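Local atomic coordinates of peptidase, M20/M25/M40 family (Staphylococcus aureus, PDB entry 4EWT), a protein that probably hydrolyses amide bonds as a dinuclear metal-dependent amidohydrolase of the M20 peptidase family, with two manganese ions bound in its active site. Residues Lys15-Arg20 and Ile368-Leu373. Residues are numbered along the deposited sequence; the frame is centred on the assembly and turned at random.
Sequences KMIEIR and ISEKSL
The guanidinium of Arg20 carries Ile368 CG1 over the centre of one face, 4.3 Å above the plane, with the Glu370 carboxylate at the guanidinium edge, slightly tilted from that plane. The two planar groups stand 83° apart in a salt bridge: Arg20 NH1 donates to Glu370 OE2 at 3.0 Å (N-H...O angle 149°), approaching from above the carboxylate plane. Glu370 CG lies anti to its carbonyl carbon (chi1 -80°) and the chain runs on extended, passing Ile17; Ile17 CG2 lies 3.8 Å from Glu370 OE2. The apolar part of the contact rests on Leu373 CD1, 3.7 Å from Ile17 CG1 and 4.0 Å from Met16 CB, while Met16 SD reaches the Leu373 backbone. A type I turn from Ser369 to Ser372 leads into helix 372-386; Ser369 O is gripped twice, by Ser372 N and by Ser372 OG (2.9 Å), and Ser369 OG caps the turn by accepting from Lys371 N. Helix 105-120 packs against both segments. Arg21 also pairs with Glu370 OE1 and Asp106 with Arg20 NE, so buried Arg20 and partly exposed Glu370 each have two oppositely charged partners, which probably favours their ionised forms and ties helix 13-25 to the turn.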
loop_
_atom_site.group_PDB
_atom_site.type_symbol
_atom_site.label_atom_id
_atom_site.label_comp_id
_atom_site.label_asym_id
_atom_site.label_seq_id
_atom_site.Cartn_x
_atom_site.Cartn_y
_atom_site.Cartn_z
ATOM N N LYS A 15 -11.596 42.235 -39.362
ATOM C CA LYS A 15 -12.303 41.127 -39.940
ATOM C C LYS A 15 -12.039 39.805 -39.168
ATOM O O LYS A 15 -12.927 39.004 -38.995
ATOM C CB LYS A 15 -11.899 41.002 -41.407
ATOM C CG LYS A 15 -12.678 40.072 -42.256
ATOM C CD LYS A 15 -12.378 40.379 -43.698
ATOM C CE LYS A 15 -12.332 39.182 -44.608
ATOM N NZ LYS A 15 -13.463 38.969 -45.540
ATOM N N MET A 16 -10.805 39.590 -38.756
ATOM C CA MET A 16 -10.449 38.393 -37.962
ATOM C C MET A 16 -11.250 38.373 -36.666
ATOM O O MET A 16 -11.795 37.342 -36.275
ATOM C CB MET A 16 -8.961 38.377 -37.603
ATOM C CG MET A 16 -8.009 38.483 -38.771
ATOM S SD MET A 16 -6.304 38.525 -38.199
ATOM C CE MET A 16 -5.443 38.769 -39.746
ATOM N N ILE A 17 -11.315 39.538 -36.023
ATOM C CA ILE A 17 -11.982 39.715 -34.741
ATOM C C ILE A 17 -13.485 39.459 -34.873
ATOM O O ILE A 17 -14.058 38.686 -34.098
ATOM C CB ILE A 17 -11.658 41.105 -34.149
ATOM C CG1 ILE A 17 -10.177 41.163 -33.756
ATOM C CG2 ILE A 17 -12.556 41.425 -32.948
ATOM C CD1 ILE A 17 -9.629 42.564 -33.559
ATOM N N GLU A 18 -14.099 40.093 -35.871
ATOM C CA GLU A 18 -15.508 39.894 -36.214
ATOM C C GLU A 18 -15.827 38.422 -36.520
ATOM O O GLU A 18 -16.872 37.909 -36.116
ATOM C CB GLU A 18 -15.863 40.801 -37.400
ATOM C CG GLU A 18 -17.151 40.480 -38.140
ATOM C CD GLU A 18 -17.123 41.019 -39.552
ATOM O OE1 GLU A 18 -17.487 42.197 -39.748
ATOM O OE2 GLU A 18 -16.718 40.268 -40.471
ATOM N N ILE A 19 -14.917 37.742 -37.212
ATOM C CA ILE A 19 -15.105 36.324 -37.523
ATOM C C ILE A 19 -14.943 35.420 -36.288
ATOM O O ILE A 19 -15.707 34.464 -36.122
ATOM C CB ILE A 19 -14.206 35.863 -38.702
ATOM C CG1 ILE A 19 -14.715 36.479 -40.023
ATOM C CG2 ILE A 19 -14.171 34.339 -38.797
ATOM C CD1 ILE A 19 -13.709 36.413 -41.178
ATOM N N ARG A 20 -14.008 35.724 -35.430
ATOM C CA ARG A 20 -13.831 34.910 -34.263
ATOM C C ARG A 20 -15.104 34.941 -33.417
ATOM O O ARG A 20 -15.604 33.940 -32.997
ATOM C CB ARG A 20 -12.691 35.424 -33.436
ATOM C CG ARG A 20 -13.138 35.692 -32.036
ATOM C CD ARG A 20 -12.047 35.546 -31.049
ATOM N NE ARG A 20 -12.447 34.719 -29.924
ATOM C CZ ARG A 20 -12.570 35.139 -28.677
ATOM N NH1 ARG A 20 -12.356 36.384 -28.373
ATOM N NH2 ARG A 20 -12.938 34.300 -27.738
ATOM N N ILE A 368 -8.956 34.810 -24.214
ATOM C CA ILE A 368 -7.685 35.162 -24.830
ATOM C C ILE A 368 -7.622 36.651 -25.217
ATOM O O ILE A 368 -8.658 37.286 -25.436
ATOM C CB ILE A 368 -7.417 34.284 -26.083
ATOM C CG1 ILE A 368 -8.578 34.406 -27.085
ATOM C CG2 ILE A 368 -7.180 32.828 -25.672
ATOM C CD1 ILE A 368 -8.462 33.532 -28.329
ATOM N N SER A 369 -6.430 37.192 -25.276
ATOM C CA SER A 369 -6.220 38.456 -25.878
ATOM C C SER A 369 -6.426 38.310 -27.374
ATOM O O SER A 369 -5.841 37.455 -27.991
ATOM C CB SER A 369 -4.822 38.904 -25.623
ATOM O OG SER A 369 -4.429 39.680 -26.706
ATOM N N GLU A 370 -7.266 39.164 -27.945
ATOM C CA GLU A 370 -7.657 39.034 -29.348
ATOM C C GLU A 370 -6.581 39.496 -30.324
ATOM O O GLU A 370 -6.741 39.354 -31.545
ATOM C CB GLU A 370 -8.993 39.739 -29.616
ATOM C CG GLU A 370 -10.202 38.912 -29.181
ATOM C CD GLU A 370 -11.531 39.582 -29.477
ATOM O OE1 GLU A 370 -11.703 40.765 -29.120
ATOM O OE2 GLU A 370 -12.413 38.917 -30.061
ATOM N N LYS A 371 -5.481 40.030 -29.795
ATOM C CA LYS A 371 -4.361 40.408 -30.649
ATOM C C LYS A 371 -3.430 39.232 -30.942
ATOM O O LYS A 371 -2.421 39.390 -31.633
ATOM C CB LYS A 371 -3.608 41.622 -30.096
ATOM C CG LYS A 371 -2.843 41.387 -28.818
ATOM C CD LYS A 371 -2.436 42.722 -28.197
ATOM C CE LYS A 371 -3.635 43.479 -27.643
ATOM N NZ LYS A 371 -3.297 44.903 -27.331
ATOM N N SER A 372 -3.783 38.056 -30.415
ATOM C CA SER A 372 -3.158 36.803 -30.828
ATOM C C SER A 372 -3.555 36.450 -32.260
ATOM O O SER A 372 -2.831 35.718 -32.938
ATOM C CB SER A 372 -3.561 35.663 -29.893
ATOM O OG SER A 372 -4.969 35.467 -29.890
ATOM N N LEU A 373 -4.704 36.966 -32.713
ATOM C CA LEU A 373 -5.205 36.689 -34.069
ATOM C C LEU A 373 -4.240 37.190 -35.139
ATOM O O LEU A 373 -3.802 36.429 -36.004
ATOM C CB LEU A 373 -6.595 37.303 -34.293
ATOM C CG LEU A 373 -7.813 36.679 -33.601
ATOM C CD1 LEU A 373 -8.990 37.629 -33.631
ATOM C CD2 LEU A 373 -8.207 35.358 -34.232
#